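Local structure of putative metallopeptidase (Shewanella baltica OS155, 3IEH) at residues C169-L174 with T247-N252; D198-Y203 with S261-H266; Y123-N128 with T144-K149; V180-P185 with L221-F226. The protein probably acts as a zinc-dependent hydrolase of the peptidase M14 family, perhaps as a metallocarboxypeptidase. All blocks are in the same frame, centred on the assembly; numbering follows the deposited sequence.

Interaction 1. Residues C169-L174 with T247-N252; sequences CHEDVL and TPALQN. With ZN (zinc ion), chain B.
Glu171 and Thr247 face each other as neighbours in a parallel pair of strands, at the C-terminal ends where the central sheet of this M14 peptidase carries its zinc. The side chain of Glu171 passes across that of Thr247 at a slant: its CB lies 3.5 Å from Thr247 O, its CG packs 3.2 Å from Thr247 OG1, and its OE2 accepts from that same hydroxyl at 2.8 Å, on the anti side of the carboxylate. Thr247 reaches it because OG1 sits between the backbone N and the carbonyl carbon (chi1 51°). OE2 also forms a salt bridge with Arg256, and OE1 accepts from Ala81 N, so a carboxylate buried here is held at both oxygens. The strands themselves are joined by Thr247 N to His170 O, and by Asp172 N to Thr247 O and Ala249 N to Asp172 O (2.9 Å), the two bonds by which Asp172 brackets Pro248. His170 turns its ring away from this pairing, and its ND1 binds zinc at 2.5 Å, together with His76, Glu79 and a water. Glu171 N donates to Glu79 OE1, a second-shell bond that probably helps position this metal ligand. Past the strands the small Ala249 suits a tight spot, its CB 3.5 Å from Val173 CA. Asp172 OD2 is held by Tyr179, while Asp172 OD1 closes an Asx turn by accepting from Leu174 N at 3.0 Å.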
loop_
_atom_site.group_PDB
_atom_site.type_symbol
_atom_site.label_atom_id
_atom_site.label_comp_id
_atom_site.label_asym_id
_atom_site.label_seq_id
_atom_site.Cartn_x
_atom_site.Cartn_y
_atom_site.Cartn_z
ATOM N N CYS A 169 -0.376 1.922 -0.514
ATOM C CA CYS A 169 -1.263 2.976 -0.019
ATOM C C CYS A 169 -0.985 3.395 1.422
ATOM O O CYS A 169 -1.307 2.667 2.375
ATOM C CB CYS A 169 -2.688 2.526 -0.192
ATOM S SG CYS A 169 -3.023 2.312 -1.969
ATOM N N HIS A 170 -0.376 4.570 1.567
ATOM C CA HIS A 170 0.027 5.085 2.859
ATOM C C HIS A 170 -0.787 6.301 3.207
ATOM O O HIS A 170 -1.596 6.793 2.397
ATOM C CB HIS A 170 1.504 5.443 2.835
ATOM C CG HIS A 170 2.405 4.246 2.812
ATOM N ND1 HIS A 170 3.130 3.845 3.906
ATOM C CD2 HIS A 170 2.648 3.330 1.850
ATOM C CE1 HIS A 170 3.820 2.762 3.607
ATOM N NE2 HIS A 170 3.546 2.429 2.365
ATOM N N GLU A 171 -0.624 6.742 4.444
ATOM C CA GLU A 171 -1.235 7.978 4.902
ATOM C C GLU A 171 -0.220 8.783 5.693
ATOM O O GLU A 171 0.715 8.234 6.229
ATOM C CB GLU A 171 -2.445 7.715 5.764
ATOM C CG GLU A 171 -3.534 6.920 5.133
ATOM C CD GLU A 171 -4.873 7.289 5.736
ATOM O OE1 GLU A 171 -5.239 6.676 6.738
ATOM O OE2 GLU A 171 -5.530 8.253 5.279
ATOM N N ASP A 172 -0.412 10.091 5.750
ATOM C CA ASP A 172 0.485 10.985 6.479
ATOM C C ASP A 172 -0.341 11.685 7.571
ATOM O O ASP A 172 -1.152 12.565 7.273
ATOM C CB ASP A 172 1.127 11.973 5.480
ATOM C CG ASP A 172 2.144 12.938 6.118
ATOM O OD1 ASP A 172 2.274 13.048 7.362
ATOM O OD2 ASP A 172 2.809 13.631 5.337
ATOM N N VAL A 173 -0.117 11.282 8.827
ATOM C CA VAL A 173 -0.822 11.848 10.002
ATOM C C VAL A 173 -0.399 13.294 10.327
ATOM O O VAL A 173 -1.077 13.985 11.062
ATOM C CB VAL A 173 -0.672 10.943 11.277
ATOM C CG1 VAL A 173 0.791 10.874 11.785
ATOM C CG2 VAL A 173 -1.553 11.437 12.373
ATOM N N LEU A 174 0.707 13.757 9.760
ATOM C CA LEU A 174 1.128 15.122 9.949
ATOM C C LEU A 174 0.638 16.043 8.843
ATOM O O LEU A 174 0.973 17.226 8.847
ATOM C CB LEU A 174 2.644 15.190 10.026
ATOM C CG LEU A 174 3.240 14.501 11.263
ATOM C CD1 LEU A 174 4.761 14.624 11.240
ATOM C CD2 LEU A 174 2.662 15.066 12.569
ATOM N N THR A 247 -2.482 9.807 1.470
ATOM C CA THR A 247 -3.653 10.586 1.814
ATOM C C THR A 247 -3.430 11.268 3.176
ATOM O O THR A 247 -2.742 10.746 4.067
ATOM C CB THR A 247 -4.954 9.734 1.827
ATOM O OG1 THR A 247 -4.776 8.550 2.625
ATOM C CG2 THR A 247 -5.367 9.358 0.413
ATOM N N PRO A 248 -3.997 12.445 3.351
ATOM C CA PRO A 248 -3.749 13.190 4.586
ATOM C C PRO A 248 -4.613 12.739 5.751
ATOM O O PRO A 248 -5.841 12.925 5.718
ATOM C CB PRO A 248 -4.088 14.632 4.188
ATOM C CG PRO A 248 -5.102 14.483 3.071
ATOM C CD PRO A 248 -4.766 13.213 2.359
ATOM N N ALA A 249 -3.976 12.247 6.814
ATOM C CA ALA A 249 -4.710 11.640 7.926
ATOM C C ALA A 249 -5.286 12.662 8.911
ATOM O O ALA A 249 -5.877 12.277 9.928
ATOM C CB ALA A 249 -3.840 10.596 8.652
ATOM N N LEU A 250 -5.099 13.953 8.615
ATOM C CA LEU A 250 -5.760 15.062 9.361
ATOM C C LEU A 250 -7.143 15.370 8.769
ATOM O O LEU A 250 -7.884 16.158 9.317
ATOM C CB LEU A 250 -4.904 16.353 9.378
ATOM C CG LEU A 250 -3.568 16.322 10.137
ATOM C CD1 LEU A 250 -2.787 17.668 9.970
ATOM C CD2 LEU A 250 -3.796 15.971 11.636
ATOM N N GLN A 251 -7.475 14.765 7.639
ATOM C CA GLN A 251 -8.789 14.915 7.035
ATOM C C GLN A 251 -9.704 13.788 7.521
ATOM O O GLN A 251 -9.278 12.828 8.182
ATOM C CB GLN A 251 -8.684 14.855 5.492
ATOM C CG GLN A 251 -7.813 15.939 4.824
ATOM C CD GLN A 251 -8.330 17.362 5.003
ATOM O OE1 GLN A 251 -9.444 17.549 5.473
ATOM N NE2 GLN A 251 -7.514 18.377 4.626
ATOM N N ASN A 252 -10.962 13.903 7.137
ATOM C CA ASN A 252 -12.007 12.945 7.436
ATOM C C ASN A 252 -11.684 11.507 6.990
ATOM O O ASN A 252 -11.322 11.240 5.842
ATOM C CB ASN A 252 -13.327 13.409 6.814
ATOM C CG ASN A 252 -14.451 12.428 7.043
ATOM O OD1 ASN A 252 -14.532 11.371 6.391
ATOM N ND2 ASN A 252 -15.341 12.770 7.972
HETATM ZN ZN ZN B . 3.399 5.260 5.899
HETATM O O HOH W 1 4.354 7.098 4.886
#

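Interaction 2. Residues D198-Y203 with S261-H266; sequences DTLGGY and SAAMTH. With GOL (glycerol), chain G.
The His266 ring has Thr199 over one face and Ala262 O at its edge. Thr199 comes tip to tip: its OG1 stands 3.1 Å from His266 CD2, toward the rim, while its CG2 makes a CH-pi contact 3.9 Å from the ring centroid and 22° off the normal. The methyl reaches there because it is anti to the backbone N of Thr199, and the hydroxyl is occupied within its own helix, hydrogen-bonded to Asp195 O. In the ring plane, His266 ND1 donates to Ala262 O at 2.9 Å, one turn back, which fixes the ring's rotation. Glycerol O3, probably from the crystallisation liquor, lies at the edge of the Tyr203 ring and bonds weakly to its OH, and Ala262 CB lies obliquely 3.6 Å from Tyr203 CE1. Alanine suits this position, since its short methyl lets both Tyr203 and Thr199 CG2 (3.7 Å from Ala262 CB) come close. Deeper in, Leu200 CD2 rests 4.3 Å from Ala263 CB, and the leucine continues onto Thr245 and Thr247 of strand 242-248. No hydrogen bond joins the two segments. Helices 191-201 and 253-271, with Tyr203 just past the first, thus meet as part of a helical layer against the central sheet, the packing of an alpha/beta/alpha fold.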
loop_
_atom_site.group_PDB
_atom_site.type_symbol
_atom_site.label_atom_id
_atom_site.label_comp_id
_atom_site.label_asym_id
_atom_site.label_seq_id
_atom_site.Cartn_x
_atom_site.Cartn_y
_atom_site.Cartn_z
ATOM N N ASP A 198 -3.631 13.674 -9.533
ATOM C CA ASP A 198 -4.949 14.263 -9.783
ATOM C C ASP A 198 -6.106 13.534 -9.077
ATOM O O ASP A 198 -7.046 14.180 -8.605
ATOM C CB ASP A 198 -5.233 14.360 -11.300
ATOM C CG ASP A 198 -4.280 15.337 -12.027
ATOM O OD1 ASP A 198 -3.774 16.304 -11.410
ATOM O OD2 ASP A 198 -4.029 15.129 -13.222
ATOM N N THR A 199 -6.057 12.208 -9.012
ATOM C CA THR A 199 -7.101 11.444 -8.326
ATOM C C THR A 199 -7.195 11.854 -6.855
ATOM O O THR A 199 -8.280 12.128 -6.328
ATOM C CB THR A 199 -6.843 9.921 -8.417
ATOM O OG1 THR A 199 -6.745 9.540 -9.798
ATOM C CG2 THR A 199 -7.951 9.150 -7.743
ATOM N N LEU A 200 -6.054 11.917 -6.191
ATOM C CA LEU A 200 -6.023 12.374 -4.786
ATOM C C LEU A 200 -6.473 13.833 -4.702
ATOM O O LEU A 200 -7.218 14.220 -3.791
ATOM C CB LEU A 200 -4.616 12.227 -4.204
ATOM C CG LEU A 200 -4.022 10.817 -4.153
ATOM C CD1 LEU A 200 -2.628 10.899 -3.523
ATOM C CD2 LEU A 200 -4.953 9.886 -3.349
ATOM N N GLY A 201 -6.033 14.622 -5.683
ATOM C CA GLY A 201 -6.398 16.030 -5.779
ATOM C C GLY A 201 -7.887 16.223 -5.882
ATOM O O GLY A 201 -8.374 17.281 -5.583
ATOM N N GLY A 202 -8.620 15.199 -6.313
ATOM C CA GLY A 202 -10.077 15.272 -6.366
ATOM C C GLY A 202 -10.745 15.140 -5.010
ATOM O O GLY A 202 -11.906 15.466 -4.879
ATOM N N TYR A 203 -10.027 14.635 -4.009
ATOM C CA TYR A 203 -10.560 14.509 -2.645
ATOM C C TYR A 203 -9.940 15.492 -1.684
ATOM O O TYR A 203 -10.586 15.874 -0.700
ATOM C CB TYR A 203 -10.315 13.108 -2.070
ATOM C CG TYR A 203 -11.049 12.055 -2.827
ATOM C CD1 TYR A 203 -10.499 11.518 -3.973
ATOM C CD2 TYR A 203 -12.313 11.626 -2.435
ATOM C CE1 TYR A 203 -11.152 10.555 -4.702
ATOM C CE2 TYR A 203 -12.990 10.661 -3.178
ATOM C CZ TYR A 203 -12.398 10.131 -4.310
ATOM O OH TYR A 203 -13.020 9.175 -5.082
ATOM N N SER A 261 -9.516 4.112 -2.215
ATOM C CA SER A 261 -10.232 3.259 -3.157
ATOM C C SER A 261 -10.148 3.801 -4.599
ATOM O O SER A 261 -10.038 3.041 -5.555
ATOM C CB SER A 261 -11.702 3.150 -2.749
ATOM O OG SER A 261 -12.413 2.254 -3.586
ATOM N N ALA A 262 -10.235 5.121 -4.739
ATOM C CA ALA A 262 -10.156 5.753 -6.032
ATOM C C ALA A 262 -8.749 5.566 -6.619
ATOM O O ALA A 262 -8.624 5.241 -7.795
ATOM C CB ALA A 262 -10.526 7.232 -5.939
ATOM N N ALA A 263 -7.717 5.745 -5.795
ATOM C CA ALA A 263 -6.331 5.607 -6.230
ATOM C C ALA A 263 -6.014 4.204 -6.710
ATOM O O ALA A 263 -5.306 4.035 -7.703
ATOM C CB ALA A 263 -5.363 6.000 -5.112
HETATM N N MSE A 264 -6.495 3.200 -5.978
HETATM C CA MSE A 264 -6.370 1.806 -6.398
HETATM C C MSE A 264 -7.069 1.550 -7.739
HETATM O O MSE A 264 -6.536 0.842 -8.587
HETATM C CB MSE A 264 -6.956 0.893 -5.345
HETATM C CG MSE A 264 -6.101 0.819 -4.104
HETATM SE SE MSE A 264 -7.064 0.057 -2.627
HETATM C CE MSE A 264 -5.944 0.898 -1.317
ATOM N N THR A 265 -8.260 2.123 -7.918
ATOM C CA THR A 265 -8.982 1.986 -9.146
ATOM C C THR A 265 -8.227 2.594 -10.313
ATOM O O THR A 265 -8.082 1.977 -11.380
ATOM C CB THR A 265 -10.387 2.630 -9.029
ATOM O OG1 THR A 265 -11.177 1.808 -8.175
ATOM C CG2 THR A 265 -11.079 2.673 -10.386
ATOM N N HIS A 266 -7.761 3.816 -10.110
ATOM C CA HIS A 266 -6.991 4.515 -11.122
ATOM C C HIS A 266 -5.665 3.807 -11.429
ATOM O O HIS A 266 -5.252 3.747 -12.586
ATOM C CB HIS A 266 -6.768 5.981 -10.715
ATOM C CG HIS A 266 -7.951 6.859 -10.991
ATOM N ND1 HIS A 266 -9.109 6.803 -10.244
ATOM C CD2 HIS A 266 -8.159 7.804 -11.937
ATOM C CE1 HIS A 266 -9.977 7.676 -10.716
ATOM N NE2 HIS A 266 -9.420 8.308 -11.730
HETATM C C1 GOL G . -13.808 5.104 -4.971
HETATM O O1 GOL G . -13.661 4.098 -5.950
HETATM C C2 GOL G . -15.002 5.990 -5.284
HETATM O O2 GOL G . -16.180 5.227 -5.196
HETATM C C3 GOL G . -15.111 7.104 -4.252
HETATM O O3 GOL G . -15.774 8.237 -4.776
#

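Interaction 3. Residues Y123-N128 with T144-K149; sequences YGENPN and TSVEGK
Glu125 OE1 is gripped by Val146 N, at 2.8 Å and an N-H...O angle of 167°, and by the side-chain amide of Asn121. Val146 begins helix 146-152, so the loop carboxylate holds one of the first amides of a helix whose N-cap is Ser145. The extended Glu125 chain brings its OE1 within 3.2 Å of Ser145 CB, and Val146 N approaches from above the carboxylate plane. Ser145 OG lies between its own backbone N and carbonyl carbon (chi1 77°), where it accepts from Gly148 N at 3.0 Å in the capping bond; the hydroxyl donates to Glu147 OE1. Glu147 folds back at chi2 beside Pro127, whose CG lies 3.7 Å from Glu147 OE1. The two acidic groups approach to 4.0 Å between Glu125 OE1 and Glu147 OE1, a closeness probably eased by Asn121 ND2, which donates to both, and by the positive end of the helix. Proline stiffens the loop where it passes Ser145. Next to it, Asn126 OD1 takes Asn128 N in an Asx turn and also His76 NE2, linking this loop to a zinc ligand. A water completes the seam, donating to Pro127 O at 2.8 Å and accepting from Ser145 N at 3.0 Å.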
loop_
_atom_site.group_PDB
_atom_site.type_symbol
_atom_site.label_atom_id
_atom_site.label_comp_id
_atom_site.label_asym_id
_atom_site.label_seq_id
_atom_site.Cartn_x
_atom_site.Cartn_y
_atom_site.Cartn_z
ATOM N N TYR A 123 6.590 -4.477 18.276
ATOM C CA TYR A 123 7.994 -4.664 18.733
ATOM C C TYR A 123 8.890 -3.423 18.518
ATOM O O TYR A 123 10.107 -3.496 18.703
ATOM C CB TYR A 123 8.623 -5.839 18.004
ATOM C CG TYR A 123 7.798 -7.098 18.061
ATOM C CD1 TYR A 123 7.548 -7.731 19.269
ATOM C CD2 TYR A 123 7.296 -7.679 16.898
ATOM C CE1 TYR A 123 6.792 -8.874 19.322
ATOM C CE2 TYR A 123 6.552 -8.829 16.949
ATOM C CZ TYR A 123 6.299 -9.422 18.161
ATOM O OH TYR A 123 5.547 -10.574 18.191
ATOM N N GLY A 124 8.298 -2.300 18.098
ATOM C CA GLY A 124 9.067 -1.073 17.858
ATOM C C GLY A 124 9.836 -1.065 16.541
ATOM O O GLY A 124 10.793 -0.306 16.385
ATOM N N GLU A 125 9.393 -1.874 15.578
ATOM C CA GLU A 125 10.020 -1.926 14.259
ATOM C C GLU A 125 9.145 -1.166 13.262
ATOM O O GLU A 125 7.947 -1.052 13.478
ATOM C CB GLU A 125 10.144 -3.362 13.769
ATOM C CG GLU A 125 10.787 -4.291 14.733
ATOM C CD GLU A 125 10.800 -5.741 14.265
ATOM O OE1 GLU A 125 9.808 -6.195 13.651
ATOM O OE2 GLU A 125 11.819 -6.418 14.533
ATOM N N ASN A 126 9.761 -0.677 12.177
ATOM C CA ASN A 126 9.079 0.021 11.082
ATOM C C ASN A 126 9.017 -0.911 9.894
ATOM O O ASN A 126 10.021 -1.090 9.193
ATOM C CB ASN A 126 9.822 1.301 10.688
ATOM C CG ASN A 126 9.124 2.072 9.552
ATOM O OD1 ASN A 126 8.137 1.603 8.942
ATOM N ND2 ASN A 126 9.646 3.258 9.256
ATOM N N PRO A 127 7.840 -1.507 9.643
ATOM C CA PRO A 127 7.802 -2.545 8.626
ATOM C C PRO A 127 8.143 -2.092 7.197
ATOM O O PRO A 127 8.467 -2.922 6.371
ATOM C CB PRO A 127 6.366 -3.071 8.721
ATOM C CG PRO A 127 5.922 -2.725 10.110
ATOM C CD PRO A 127 6.562 -1.411 10.373
ATOM N N ASN A 128 8.108 -0.791 6.934
ATOM C CA ASN A 128 8.346 -0.246 5.598
ATOM C C ASN A 128 9.803 0.104 5.291
ATOM O O ASN A 128 10.070 0.634 4.228
ATOM C CB ASN A 128 7.498 1.017 5.423
ATOM C CG ASN A 128 7.422 1.506 3.965
ATOM O OD1 ASN A 128 7.381 2.710 3.708
ATOM N ND2 ASN A 128 7.407 0.579 3.025
ATOM N N THR A 144 15.264 -3.984 9.214
ATOM C CA THR A 144 14.190 -4.782 8.610
ATOM C C THR A 144 13.374 -5.430 9.724
ATOM O O THR A 144 13.929 -6.085 10.599
ATOM C CB THR A 144 14.745 -5.889 7.701
ATOM O OG1 THR A 144 15.801 -5.361 6.890
ATOM C CG2 THR A 144 13.630 -6.513 6.855
ATOM N N SER A 145 12.066 -5.245 9.686
ATOM C CA SER A 145 11.172 -5.758 10.718
ATOM C C SER A 145 10.900 -7.248 10.483
ATOM O O SER A 145 11.332 -7.801 9.478
ATOM C CB SER A 145 9.836 -5.000 10.673
ATOM O OG SER A 145 9.052 -5.478 9.576
ATOM N N VAL A 146 10.184 -7.875 11.419
ATOM C CA VAL A 146 9.696 -9.245 11.247
ATOM C C VAL A 146 8.934 -9.371 9.919
ATOM O O VAL A 146 9.157 -10.288 9.123
ATOM C CB VAL A 146 8.696 -9.627 12.373
ATOM C CG1 VAL A 146 8.127 -10.994 12.137
ATOM C CG2 VAL A 146 9.357 -9.571 13.730
ATOM N N GLU A 147 8.024 -8.439 9.678
ATOM C CA GLU A 147 7.227 -8.476 8.444
ATOM C C GLU A 147 8.118 -8.335 7.199
ATOM O O GLU A 147 7.954 -9.065 6.220
ATOM C CB GLU A 147 6.139 -7.392 8.445
ATOM C CG GLU A 147 5.220 -7.393 9.693
ATOM C CD GLU A 147 5.782 -6.630 10.880
ATOM O OE1 GLU A 147 6.978 -6.237 10.838
ATOM O OE2 GLU A 147 5.017 -6.414 11.851
ATOM N N GLY A 148 9.064 -7.397 7.241
ATOM C CA GLY A 148 9.955 -7.182 6.104
ATOM C C GLY A 148 10.730 -8.441 5.791
ATOM O O GLY A 148 10.859 -8.820 4.627
ATOM N N LYS A 149 11.222 -9.102 6.832
ATOM C CA LYS A 149 11.953 -10.353 6.668
ATOM C C LYS A 149 11.082 -11.417 5.986
ATOM O O LYS A 149 11.539 -12.107 5.062
ATOM C CB LYS A 149 12.484 -10.870 8.019
ATOM C CG LYS A 149 13.719 -10.152 8.513
ATOM C CD LYS A 149 13.949 -10.422 9.995
ATOM C CE LYS A 149 15.265 -9.843 10.525
ATOM N NZ LYS A 149 15.457 -10.179 11.989
HETATM O O HOH W 2 10.834 -4.087 7.193
#

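Interaction 4. Residues V180-P185 with L221-F226; sequences VYSFEP and LIFNHF
Strands 180-183 and 221-223 run parallel, the axes of these short strand segments 4.8 Å apart at closest and inclined by 29°. Tyr181 lies level with Ile222, and the backbone bonds are Ile222 N to Val180 O, Ser182 N to Ile222 O and Asn224 N to Ser182 O. At Asn224 the chain turns to positive phi, an angle asparagine tolerates well, and its amide takes over the pairing: OD1 accepts from Glu184 N at 2.9 Å in the carbonyl plane, on a lone pair, while ND2 donates to Glu184 O at 3.0 Å. A water accepts from His225 N nearby. On one face of the sheet Ile222 CD1 sits over the Tyr181 ring, 3.8 Å from its centroid, a CH-pi contact suited to a slim branched side chain. Val180 CG1 meets Leu221 CD1 at 3.6 Å on the other face, which also bears Ser182 and Phe223; Ser182 OG, hydrogen-bonded to Ser193, stands at the edge of the Phe223 ring. Farther on, Phe183 points its edge at the face of Phe226 in a T-shaped pair, centroids 4.8 Å apart and planes at 65°, and both rings also rest on helix 230-237. With helix 191-201 lying between them in sequence and touching Val180, Leu221 and Phe223, these strands form a beta-alpha-beta crossover at the edge of the central sheet.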
loop_
_atom_site.group_PDB
_atom_site.type_symbol
_atom_site.label_atom_id
_atom_site.label_comp_id
_atom_site.label_asym_id
_atom_site.label_seq_id
_atom_site.Cartn_x
_atom_site.Cartn_y
_atom_site.Cartn_z
ATOM N N VAL A 180 1.991 12.003 -3.562
ATOM C CA VAL A 180 2.302 10.680 -4.070
ATOM C C VAL A 180 3.766 10.584 -4.487
ATOM O O VAL A 180 4.275 11.491 -5.107
ATOM C CB VAL A 180 1.397 10.317 -5.284
ATOM C CG1 VAL A 180 1.367 11.444 -6.281
ATOM C CG2 VAL A 180 1.908 9.047 -5.951
ATOM N N TYR A 181 4.426 9.495 -4.093
ATOM C CA TYR A 181 5.777 9.163 -4.516
ATOM C C TYR A 181 5.570 8.276 -5.714
ATOM O O TYR A 181 4.848 7.311 -5.596
ATOM C CB TYR A 181 6.527 8.310 -3.459
ATOM C CG TYR A 181 6.809 8.973 -2.116
ATOM C CD1 TYR A 181 5.875 8.941 -1.082
ATOM C CD2 TYR A 181 8.020 9.587 -1.871
ATOM C CE1 TYR A 181 6.135 9.541 0.147
ATOM C CE2 TYR A 181 8.287 10.194 -0.659
ATOM C CZ TYR A 181 7.358 10.166 0.347
ATOM O OH TYR A 181 7.659 10.777 1.550
ATOM N N SER A 182 6.209 8.554 -6.843
ATOM C CA SER A 182 6.085 7.663 -8.019
ATOM C C SER A 182 7.446 7.308 -8.602
ATOM O O SER A 182 8.447 7.978 -8.324
ATOM C CB SER A 182 5.179 8.245 -9.118
ATOM O OG SER A 182 5.783 9.353 -9.757
ATOM N N PHE A 183 7.445 6.221 -9.379
ATOM C CA PHE A 183 8.624 5.684 -10.048
ATOM C C PHE A 183 8.239 5.345 -11.476
ATOM O O PHE A 183 7.314 4.553 -11.706
ATOM C CB PHE A 183 9.134 4.427 -9.355
ATOM C CG PHE A 183 9.558 4.656 -7.943
ATOM C CD1 PHE A 183 8.631 4.611 -6.912
ATOM C CD2 PHE A 183 10.870 4.957 -7.642
ATOM C CE1 PHE A 183 9.018 4.822 -5.608
ATOM C CE2 PHE A 183 11.257 5.202 -6.343
ATOM C CZ PHE A 183 10.329 5.123 -5.328
ATOM N N GLU A 184 8.906 5.997 -12.430
ATOM C CA GLU A 184 8.700 5.710 -13.847
ATOM C C GLU A 184 10.055 5.757 -14.516
ATOM O O GLU A 184 10.902 6.548 -14.131
ATOM C CB GLU A 184 7.785 6.730 -14.524
ATOM C CG GLU A 184 6.341 6.801 -14.036
ATOM C CD GLU A 184 5.523 7.716 -14.914
ATOM O OE1 GLU A 184 5.538 7.503 -16.140
ATOM O OE2 GLU A 184 4.881 8.652 -14.408
ATOM N N PRO A 185 10.259 4.922 -15.537
ATOM C CA PRO A 185 11.534 4.856 -16.232
ATOM C C PRO A 185 11.705 6.054 -17.192
ATOM O O PRO A 185 11.833 5.890 -18.407
ATOM C CB PRO A 185 11.439 3.516 -16.966
ATOM C CG PRO A 185 9.986 3.381 -17.269
ATOM C CD PRO A 185 9.257 4.022 -16.134
ATOM N N LEU A 221 3.803 15.752 -5.998
ATOM C CA LEU A 221 4.578 14.654 -6.567
ATOM C C LEU A 221 5.993 14.601 -6.040
ATOM O O LEU A 221 6.635 15.625 -5.904
ATOM C CB LEU A 221 4.625 14.829 -8.092
ATOM C CG LEU A 221 4.900 13.572 -8.904
ATOM C CD1 LEU A 221 3.800 12.550 -8.626
ATOM C CD2 LEU A 221 5.003 13.895 -10.402
ATOM N N ILE A 222 6.443 13.410 -5.682
ATOM C CA ILE A 222 7.854 13.120 -5.403
ATOM C C ILE A 222 8.187 12.014 -6.399
ATOM O O ILE A 222 7.598 10.931 -6.356
ATOM C CB ILE A 222 8.099 12.689 -3.953
ATOM C CG1 ILE A 222 7.601 13.777 -2.978
ATOM C CG2 ILE A 222 9.578 12.458 -3.707
ATOM C CD1 ILE A 222 7.408 13.276 -1.528
ATOM N N PHE A 223 9.102 12.306 -7.317
ATOM C CA PHE A 223 9.407 11.449 -8.465
ATOM C C PHE A 223 10.784 10.795 -8.403
ATOM O O PHE A 223 11.795 11.486 -8.238
ATOM C CB PHE A 223 9.353 12.319 -9.715
ATOM C CG PHE A 223 9.451 11.559 -11.016
ATOM C CD1 PHE A 223 8.471 10.633 -11.378
ATOM C CD2 PHE A 223 10.487 11.823 -11.913
ATOM C CE1 PHE A 223 8.544 9.954 -12.610
ATOM C CE2 PHE A 223 10.575 11.156 -13.132
ATOM C CZ PHE A 223 9.596 10.220 -13.491
ATOM N N ASN A 224 10.803 9.469 -8.565
ATOM C CA ASN A 224 12.023 8.659 -8.606
ATOM C C ASN A 224 12.979 8.923 -7.435
ATOM O O ASN A 224 14.185 9.114 -7.592
ATOM C CB ASN A 224 12.723 8.789 -9.983
ATOM C CG ASN A 224 11.911 8.142 -11.124
ATOM O OD1 ASN A 224 11.060 7.291 -10.885
ATOM N ND2 ASN A 224 12.169 8.557 -12.358
ATOM N N HIS A 225 12.414 8.926 -6.245
ATOM C CA HIS A 225 13.203 9.068 -5.041
ATOM C C HIS A 225 13.377 7.683 -4.450
ATOM O O HIS A 225 12.409 7.069 -4.010
ATOM C CB HIS A 225 12.494 9.965 -4.037
ATOM C CG HIS A 225 13.060 9.866 -2.657
ATOM N ND1 HIS A 225 14.296 10.381 -2.324
ATOM C CD2 HIS A 225 12.568 9.304 -1.527
ATOM C CE1 HIS A 225 14.541 10.142 -1.047
ATOM N NE2 HIS A 225 13.508 9.492 -0.540
ATOM N N PHE A 226 14.614 7.196 -4.433
ATOM C CA PHE A 226 14.909 5.844 -3.942
ATOM C C PHE A 226 15.415 5.856 -2.509
ATOM O O PHE A 226 16.301 6.608 -2.159
ATOM C CB PHE A 226 15.888 5.128 -4.877
ATOM C CG PHE A 226 15.257 4.684 -6.163
ATOM C CD1 PHE A 226 15.121 5.566 -7.230
ATOM C CD2 PHE A 226 14.758 3.394 -6.305
ATOM C CE1 PHE A 226 14.531 5.160 -8.419
ATOM C CE2 PHE A 226 14.165 2.991 -7.495
ATOM C CZ PHE A 226 14.059 3.862 -8.551
HETATM O O HOH W 3 9.726 8.388 -5.636
#

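Interaction 1 carries the zinc ligand His170 and touches both interaction 2 and interaction 3. Interaction 2 packs against it, with Cys169 SG 3.3 Å from CE of selenomethionine Met264 and Thr247 CG2 3.8 Å from Leu200 CD2. From another side interaction 3 reaches the metal site: Asn128 OD1 lies 3.6 Å from His170 CE1. Interaction 4 makes no direct contact with the others, though its nearest atoms come within about 4 Å of interaction 2 and about 7 Å of interaction 1; strand 179-183 adjoins strand 242-248 in the same sheet. Its Tyr181 side chain comes about 4 Å from that of Glu246, the predicted proton donor/acceptor. Interactions 2 and 3 lie on opposite sides of the chain's centre, their centres about 28 Å apart.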